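Local coordinates for protein alanine dehydrogenase (Archaeoglobus fulgidus, PDB 1OMO) that catalyses the reversible NAD-dependent oxidative deamination of alanine to pyruvate and ammonium, working as a homodimer, at residues N124-G129 and R187-V192; F148-V153 and R173-S178. One frame throughout, in Å; residues are numbered along the deposited sequence.

Both contacts lie in the parallel sheet of the Rossmann-type NAD domain. From the N terminus, the chain enters the sheet at 124-129, passes through helix 135-147, and comes back as 148-153 in the neighbouring strand. Helix 160-172 then leads to 173-178 at the sheet's outer edge, where interaction 2 closes the smaller loop. After helix 182-185 the chain returns to the other flank of 124-129, and residues 187-192 close the larger loop as interaction 1. Interaction 2 is thus nested inside interaction 1. Strands 127-131 and 152-156 are neighbours, with probable backbone hydrogen bonds from Glu152 to Ser126 and Phe128; together the contacts span four adjacent strands.

Interaction 1: N124-G129 and R187-V192; sequences NSSVFG and RCDVLV
At the start of two adjacent parallel strands of the Rossmann-type sheet, the Asp189 carboxylate receives the backbone of Ser126 and Val127. Asp189 OD2 accepts both amides, from Ser126 N at 2.8 Å and from Val127 N at 2.9 Å. Both bonds are nearly straight and use the anti side of the oxygen, one donor on each face of the carboxylate plane. A water donates to the same OD2 and also bonds Ser126 OG, while OD1 forms a salt bridge with Arg122.

The backbone takes over from there. Val127 O accepts from Asp189 N at 3.0 Å and, more weakly, from Val190 N; then Gly129 N donates to Val190 O and Val192 N to Gly129 O (2.8 Å, 177° at the hydrogen). Cys188 SG lies between its own backbone N and carbonyl carbon (chi1 57°), 3.7 Å from Gly129 N, where the glycine has no side chain.

On the other face Phe128 and Val190 run side by side in the same direction. The ring's CD2-CE2 side meets Val190 obliquely, with CE2 3.6 Å from Val190 CB, and Val190 CG2 reaches on to Ser125 OG at 3.4 Å, a hydroxyl that is hydrogen-bonded to Arg122 O.

Helix 135-147 covers this face, Leu144 touching Phe128 and Val192; strand 152-156 flanks 127-131, and strand 212-215 flanks 190-193.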
ATOM      1  N   ASN A 124     -14.218 -29.390  24.915  1.00 26.51           N
ATOM      2  CA  ASN A 124     -15.292 -30.361  24.628  1.00 27.12           C
ATOM      3  C   ASN A 124     -16.382 -29.886  23.627  1.00 26.51           C
ATOM      4  O   ASN A 124     -17.417 -30.539  23.473  1.00 27.31           O
ATOM      5  CB  ASN A 124     -15.965 -30.812  25.948  1.00 24.59           C
ATOM      6  CG  ASN A 124     -16.736 -29.680  26.646  1.00 26.15           C
ATOM      7  OD1 ASN A 124     -16.645 -28.522  26.270  1.00 23.37           O
ATOM      8  ND2 ASN A 124     -17.480 -30.027  27.678  1.00 25.36           N
ATOM      9  N   SER A 125     -16.143 -28.769  22.935  1.00 26.02           N
ATOM     10  CA  SER A 125     -17.120 -28.232  21.969  1.00 22.57           C
ATOM     11  C   SER A 125     -17.499 -29.272  20.933  1.00 21.86           C
ATOM     12  O   SER A 125     -16.635 -29.973  20.396  1.00 19.81           O
ATOM     13  CB  SER A 125     -16.561 -26.985  21.243  1.00 21.66           C
ATOM     14  OG  SER A 125     -16.421 -25.891  22.133  1.00 19.89           O
ATOM     15  N   SER A 126     -18.795 -29.363  20.647  1.00 21.13           N
ATOM     16  CA  SER A 126     -19.260 -30.319  19.658  1.00 22.18           C
ATOM     17  C   SER A 126     -20.388 -29.774  18.803  1.00 22.90           C
ATOM     18  O   SER A 126     -20.615 -30.271  17.703  1.00 22.89           O
ATOM     19  CB  SER A 126     -19.751 -31.584  20.351  1.00 21.52           C
ATOM     20  OG  SER A 126     -20.715 -31.222  21.314  1.00 26.45           O
ATOM     21  N   VAL A 127     -21.132 -28.800  19.336  1.00 22.90           N
ATOM     22  CA  VAL A 127     -22.229 -28.217  18.585  1.00 22.66           C
ATOM     23  C   VAL A 127     -21.723 -26.918  17.991  1.00 22.61           C
ATOM     24  O   VAL A 127     -21.284 -26.036  18.719  1.00 24.69           O
ATOM     25  CB  VAL A 127     -23.459 -27.955  19.474  1.00 22.87           C
ATOM     26  CG1 VAL A 127     -24.598 -27.421  18.621  1.00 20.80           C
ATOM     27  CG2 VAL A 127     -23.903 -29.273  20.164  1.00 22.83           C
ATOM     28  N   PHE A 128     -21.765 -26.822  16.668  1.00 20.80           N
ATOM     29  CA  PHE A 128     -21.293 -25.636  15.984  1.00 20.88           C
ATOM     30  C   PHE A 128     -22.404 -24.927  15.275  1.00 18.79           C
ATOM     31  O   PHE A 128     -23.070 -25.515  14.433  1.00 18.14           O
ATOM     32  CB  PHE A 128     -20.198 -26.010  14.973  1.00 21.07           C
ATOM     33  CG  PHE A 128     -18.910 -26.448  15.624  1.00 20.72           C
ATOM     34  CD1 PHE A 128     -18.830 -27.671  16.307  1.00 21.63           C
ATOM     35  CD2 PHE A 128     -17.798 -25.615  15.618  1.00 19.50           C
ATOM     36  CE1 PHE A 128     -17.659 -28.049  16.979  1.00 19.33           C
ATOM     37  CE2 PHE A 128     -16.630 -25.995  16.292  1.00 21.71           C
ATOM     38  CZ  PHE A 128     -16.571 -27.211  16.972  1.00 19.56           C
ATOM     39  N   GLY A 129     -22.599 -23.664  15.627  1.00 17.47           N
ATOM     40  CA  GLY A 129     -23.621 -22.849  14.999  1.00 15.42           C
ATOM     41  C   GLY A 129     -23.045 -21.814  14.026  1.00 16.17           C
ATOM     42  O   GLY A 129     -22.006 -21.188  14.285  1.00 16.01           O
ATOM     43  N   ARG A 187     -27.506 -21.232  19.814  1.00 23.28           N
ATOM     44  CA  ARG A 187     -27.404 -22.127  20.957  1.00 23.12           C
ATOM     45  C   ARG A 187     -26.417 -23.192  20.543  1.00 19.59           C
ATOM     46  O   ARG A 187     -26.778 -24.120  19.832  1.00 21.66           O
ATOM     47  CB  ARG A 187     -28.793 -22.725  21.230  1.00 25.57           C
ATOM     48  CG  ARG A 187     -28.826 -23.846  22.232  1.00 32.04           C
ATOM     49  CD  ARG A 187     -30.252 -24.053  22.714  1.00 37.30           C
ATOM     50  NE  ARG A 187     -30.736 -22.885  23.445  1.00 39.47           N
ATOM     51  CZ  ARG A 187     -31.861 -22.245  23.159  1.00 42.66           C
ATOM     52  NH1 ARG A 187     -32.223 -21.190  23.880  1.00 43.77           N
ATOM     53  NH2 ARG A 187     -32.621 -22.665  22.153  1.00 44.07           N
ATOM     54  N   CYS A 188     -25.173 -23.057  20.989  1.00 18.15           N
ATOM     55  CA  CYS A 188     -24.122 -23.993  20.604  1.00 18.43           C
ATOM     56  C   CYS A 188     -22.898 -23.810  21.478  1.00 18.28           C
ATOM     57  O   CYS A 188     -22.907 -22.978  22.369  1.00 22.34           O
ATOM     58  CB  CYS A 188     -23.727 -23.726  19.150  1.00 19.29           C
ATOM     59  SG  CYS A 188     -23.182 -22.015  18.901  1.00 21.33           S
ATOM     60  N   ASP A 189     -21.837 -24.567  21.230  1.00 18.66           N
ATOM     61  CA  ASP A 189     -20.599 -24.390  22.013  1.00 19.11           C
ATOM     62  C   ASP A 189     -19.659 -23.373  21.302  1.00 17.31           C
ATOM     63  O   ASP A 189     -18.960 -22.596  21.950  1.00 15.66           O
ATOM     64  CB  ASP A 189     -19.871 -25.732  22.183  1.00 20.96           C
ATOM     65  CG  ASP A 189     -20.802 -26.856  22.663  1.00 23.55           C
ATOM     66  OD1 ASP A 189     -21.529 -26.653  23.660  1.00 24.01           O
ATOM     67  OD2 ASP A 189     -20.804 -27.939  22.034  1.00 24.27           O
ATOM     68  N   VAL A 190     -19.678 -23.393  19.967  1.00 18.08           N
ATOM     69  CA  VAL A 190     -18.874 -22.518  19.109  1.00 17.09           C
ATOM     70  C   VAL A 190     -19.849 -21.913  18.090  1.00 18.36           C
ATOM     71  O   VAL A 190     -20.507 -22.644  17.329  1.00 18.48           O
ATOM     72  CB  VAL A 190     -17.761 -23.335  18.364  1.00 16.46           C
ATOM     73  CG1 VAL A 190     -16.975 -22.436  17.387  1.00 15.35           C
ATOM     74  CG2 VAL A 190     -16.794 -23.953  19.409  1.00 15.05           C
ATOM     75  N   LEU A 191     -19.952 -20.585  18.102  1.00 16.67           N
ATOM     76  CA  LEU A 191     -20.844 -19.854  17.204  1.00 18.01           C
ATOM     77  C   LEU A 191     -19.999 -18.996  16.239  1.00 16.61           C
ATOM     78  O   LEU A 191     -19.220 -18.155  16.677  1.00 19.54           O
ATOM     79  CB  LEU A 191     -21.790 -18.967  18.045  1.00 15.92           C
ATOM     80  CG  LEU A 191     -22.752 -17.987  17.338  1.00 19.27           C
ATOM     81  CD1 LEU A 191     -23.768 -18.754  16.478  1.00 15.27           C
ATOM     82  CD2 LEU A 191     -23.491 -17.130  18.388  1.00 16.82           C
ATOM     83  N   VAL A 192     -20.160 -19.239  14.943  1.00 16.39           N
ATOM     84  CA  VAL A 192     -19.437 -18.538  13.882  1.00 15.02           C
ATOM     85  C   VAL A 192     -20.349 -17.509  13.177  1.00 17.27           C
ATOM     86  O   VAL A 192     -21.197 -17.911  12.386  1.00 20.18           O
ATOM     87  CB  VAL A 192     -18.989 -19.542  12.798  1.00 12.85           C
ATOM     88  CG1 VAL A 192     -18.175 -18.835  11.738  1.00 10.74           C
ATOM     89  CG2 VAL A 192     -18.234 -20.699  13.426  1.00 13.00           C
TER
HETATM   90  O   HOH W   1     -16.840 -23.086  23.887  1.00 22.04           O
HETATM   91  O   HOH W   2     -22.392 -29.735  23.514  1.00 37.35           O

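Interaction 2: F148-V153 and R173-S178; sequences FDIGEV and RGISAS
Ile175 meets Ile150 and Val153 through one methyl: its CG2 lies 3.7 Å from Ile150 CG2 and equally far from Val153 CG2. Both isoleucines hold CG2 anti to the backbone N and CG1 anti to the carbonyl carbon (chi1 -65° in Ile150 and -68° in Ile175), and the two side chains cross obliquely. The contact is thus made by the short branches, CG2 to CG2.

In Val153, chi1 of 164° sets CG1 anti to the backbone N and leaves CG2, beside that N, to touch Ile175. Its CB packs on Ala177 CB at 3.4 Å, a close methyl-to-methine contact, and CG1 also lies near that methyl. This pair is the parallel bridge itself, and both side chains leave the sheet on the same face.

Glu152 runs out as an extended chain, and its CG passes 3.8 Å from Ser176 OG. Beyond it, a water donates to both Glu152 OE1 and Val153 O and accepts from Ser178 OG, which also bonds Gln180. A second water spans the entry to the strands, donating to Ile150 O and accepting from Ser176 N.

Two backbone bonds fix the register: Val153 N to Ser176 O at 2.9 Å and Ser178 N to Val153 O at 3.0 Å.

Cys170 of helix 160-172 packs on Val153 and Ala177. That helix ends in a Schellman motif, with Gly174 at positive phi as its C-prime residue, and the chain turns from there into the edge strand. Strand 152-156, the helix and strand 177-179 form the beta-alpha-beta crossover characteristic of Rossmann dinucleotide-binding domains.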
ATOM      1  N   PHE A 148     -11.563 -29.822  15.784  1.00 25.89           N
ATOM      2  CA  PHE A 148     -12.625 -30.419  16.594  1.00 26.04           C
ATOM      3  C   PHE A 148     -13.402 -31.442  15.799  1.00 27.68           C
ATOM      4  O   PHE A 148     -13.578 -31.322  14.586  1.00 28.28           O
ATOM      5  CB  PHE A 148     -13.661 -29.390  17.064  1.00 25.37           C
ATOM      6  CG  PHE A 148     -13.152 -28.373  18.046  1.00 24.00           C
ATOM      7  CD1 PHE A 148     -12.880 -27.075  17.626  1.00 22.96           C
ATOM      8  CD2 PHE A 148     -13.030 -28.682  19.402  1.00 23.30           C
ATOM      9  CE1 PHE A 148     -12.504 -26.094  18.526  1.00 23.36           C
ATOM     10  CE2 PHE A 148     -12.655 -27.712  20.316  1.00 22.05           C
ATOM     11  CZ  PHE A 148     -12.391 -26.399  19.872  1.00 21.81           C
ATOM     12  N   ASP A 149     -13.867 -32.466  16.484  1.00 28.89           N
ATOM     13  CA  ASP A 149     -14.692 -33.428  15.808  1.00 31.28           C
ATOM     14  C   ASP A 149     -16.022 -32.722  15.965  1.00 29.19           C
ATOM     15  O   ASP A 149     -16.462 -32.460  17.072  1.00 29.77           O
ATOM     16  CB  ASP A 149     -14.675 -34.767  16.540  1.00 36.38           C
ATOM     17  CG  ASP A 149     -13.690 -35.735  15.923  1.00 42.18           C
ATOM     18  OD1 ASP A 149     -13.673 -35.820  14.663  1.00 45.30           O
ATOM     19  OD2 ASP A 149     -12.944 -36.404  16.682  1.00 43.38           O
ATOM     20  N   ILE A 150     -16.635 -32.370  14.857  1.00 28.22           N
ATOM     21  CA  ILE A 150     -17.898 -31.648  14.891  1.00 27.30           C
ATOM     22  C   ILE A 150     -19.095 -32.572  15.072  1.00 27.04           C
ATOM     23  O   ILE A 150     -19.425 -33.362  14.190  1.00 26.94           O
ATOM     24  CB  ILE A 150     -18.035 -30.797  13.607  1.00 26.64           C
ATOM     25  CG1 ILE A 150     -16.932 -29.717  13.611  1.00 27.19           C
ATOM     26  CG2 ILE A 150     -19.394 -30.165  13.548  1.00 27.70           C
ATOM     27  CD1 ILE A 150     -16.934 -28.802  12.432  1.00 26.88           C
ATOM     28  N   GLY A 151     -19.732 -32.475  16.236  1.00 26.17           N
ATOM     29  CA  GLY A 151     -20.873 -33.315  16.530  1.00 25.06           C
ATOM     30  C   GLY A 151     -22.124 -32.937  15.771  1.00 25.34           C
ATOM     31  O   GLY A 151     -22.788 -33.803  15.216  1.00 23.44           O
ATOM     32  N   GLU A 152     -22.427 -31.644  15.741  1.00 24.52           N
ATOM     33  CA  GLU A 152     -23.609 -31.161  15.064  1.00 25.87           C
ATOM     34  C   GLU A 152     -23.461 -29.742  14.542  1.00 25.05           C
ATOM     35  O   GLU A 152     -22.837 -28.901  15.181  1.00 26.47           O
ATOM     36  CB  GLU A 152     -24.805 -31.186  16.006  1.00 25.79           C
ATOM     37  CG  GLU A 152     -26.086 -30.747  15.323  1.00 28.02           C
ATOM     38  CD  GLU A 152     -27.192 -30.408  16.314  1.00 28.50           C
ATOM     39  OE1 GLU A 152     -28.328 -30.117  15.884  1.00 27.75           O
ATOM     40  OE2 GLU A 152     -26.914 -30.424  17.526  1.00 28.89           O
ATOM     41  N   VAL A 153     -24.058 -29.487  13.383  1.00 24.48           N
ATOM     42  CA  VAL A 153     -24.030 -28.167  12.768  1.00 21.26           C
ATOM     43  C   VAL A 153     -25.452 -27.613  12.687  1.00 21.85           C
ATOM     44  O   VAL A 153     -26.371 -28.299  12.245  1.00 20.59           O
ATOM     45  CB  VAL A 153     -23.387 -28.230  11.349  1.00 20.03           C
ATOM     46  CG1 VAL A 153     -23.721 -26.941  10.541  1.00 12.55           C
ATOM     47  CG2 VAL A 153     -21.859 -28.409  11.506  1.00 20.31           C
ATOM     48  N   ARG A 173     -19.884 -34.719   3.846  1.00 40.72           N
ATOM     49  CA  ARG A 173     -18.679 -35.210   4.495  1.00 39.84           C
ATOM     50  C   ARG A 173     -18.961 -35.790   5.871  1.00 38.47           C
ATOM     51  O   ARG A 173     -18.141 -35.702   6.779  1.00 39.81           O
ATOM     52  CB  ARG A 173     -17.578 -34.131   4.555  1.00 39.87           C
ATOM     53  CG  ARG A 173     -18.007 -32.690   4.604  1.00 41.47           C
ATOM     54  CD  ARG A 173     -17.175 -31.844   3.630  1.00 40.14           C
ATOM     55  NE  ARG A 173     -17.834 -31.738   2.333  1.00 40.06           N
ATOM     56  CZ  ARG A 173     -17.279 -31.201   1.263  1.00 38.63           C
ATOM     57  NH1 ARG A 173     -17.945 -31.145   0.130  1.00 39.05           N
ATOM     58  NH2 ARG A 173     -16.057 -30.730   1.332  1.00 39.90           N
ATOM     59  N   GLY A 174     -20.146 -36.376   6.007  1.00 37.56           N
ATOM     60  CA  GLY A 174     -20.550 -37.021   7.244  1.00 34.71           C
ATOM     61  C   GLY A 174     -20.817 -36.191   8.481  1.00 33.71           C
ATOM     62  O   GLY A 174     -20.961 -36.733   9.570  1.00 33.83           O
ATOM     63  N   ILE A 175     -20.885 -34.878   8.357  1.00 31.69           N
ATOM     64  CA  ILE A 175     -21.161 -34.108   9.547  1.00 29.52           C
ATOM     65  C   ILE A 175     -22.665 -33.890   9.701  1.00 28.50           C
ATOM     66  O   ILE A 175     -23.326 -33.330   8.813  1.00 26.76           O
ATOM     67  CB  ILE A 175     -20.455 -32.762   9.508  1.00 30.31           C
ATOM     68  CG1 ILE A 175     -18.940 -32.955   9.600  1.00 30.56           C
ATOM     69  CG2 ILE A 175     -20.947 -31.904  10.662  1.00 31.73           C
ATOM     70  CD1 ILE A 175     -18.129 -31.758   9.100  1.00 28.37           C
ATOM     71  N   SER A 176     -23.214 -34.352  10.819  1.00 25.84           N
ATOM     72  CA  SER A 176     -24.638 -34.165  11.078  1.00 27.15           C
ATOM     73  C   SER A 176     -24.956 -32.656  11.067  1.00 26.31           C
ATOM     74  O   SER A 176     -24.281 -31.862  11.724  1.00 25.40           O
ATOM     75  CB  SER A 176     -24.999 -34.776  12.431  1.00 27.83           C
ATOM     76  OG  SER A 176     -25.821 -33.892  13.184  1.00 32.22           O
ATOM     77  N   ALA A 177     -25.985 -32.259  10.325  1.00 25.11           N
ATOM     78  CA  ALA A 177     -26.313 -30.839  10.235  1.00 25.47           C
ATOM     79  C   ALA A 177     -27.764 -30.533   9.824  1.00 24.87           C
ATOM     80  O   ALA A 177     -28.409 -31.338   9.175  1.00 22.69           O
ATOM     81  CB  ALA A 177     -25.326 -30.152   9.258  1.00 21.00           C
ATOM     82  N   SER A 178     -28.261 -29.357  10.202  1.00 23.17           N
ATOM     83  CA  SER A 178     -29.626 -29.000   9.847  1.00 23.72           C
ATOM     84  C   SER A 178     -29.791 -27.500   9.733  1.00 22.29           C
ATOM     85  O   SER A 178     -29.046 -26.743  10.341  1.00 22.31           O
ATOM     86  CB  SER A 178     -30.615 -29.525  10.900  1.00 22.25           C
ATOM     87  OG  SER A 178     -30.711 -28.646  12.027  1.00 21.67           O
TER
HETATM   88  O   HOH W   3     -21.427 -35.144  12.926  1.00 27.38           O
HETATM   89  O   HOH W   4     -28.208 -29.766  13.415  1.00 28.09           O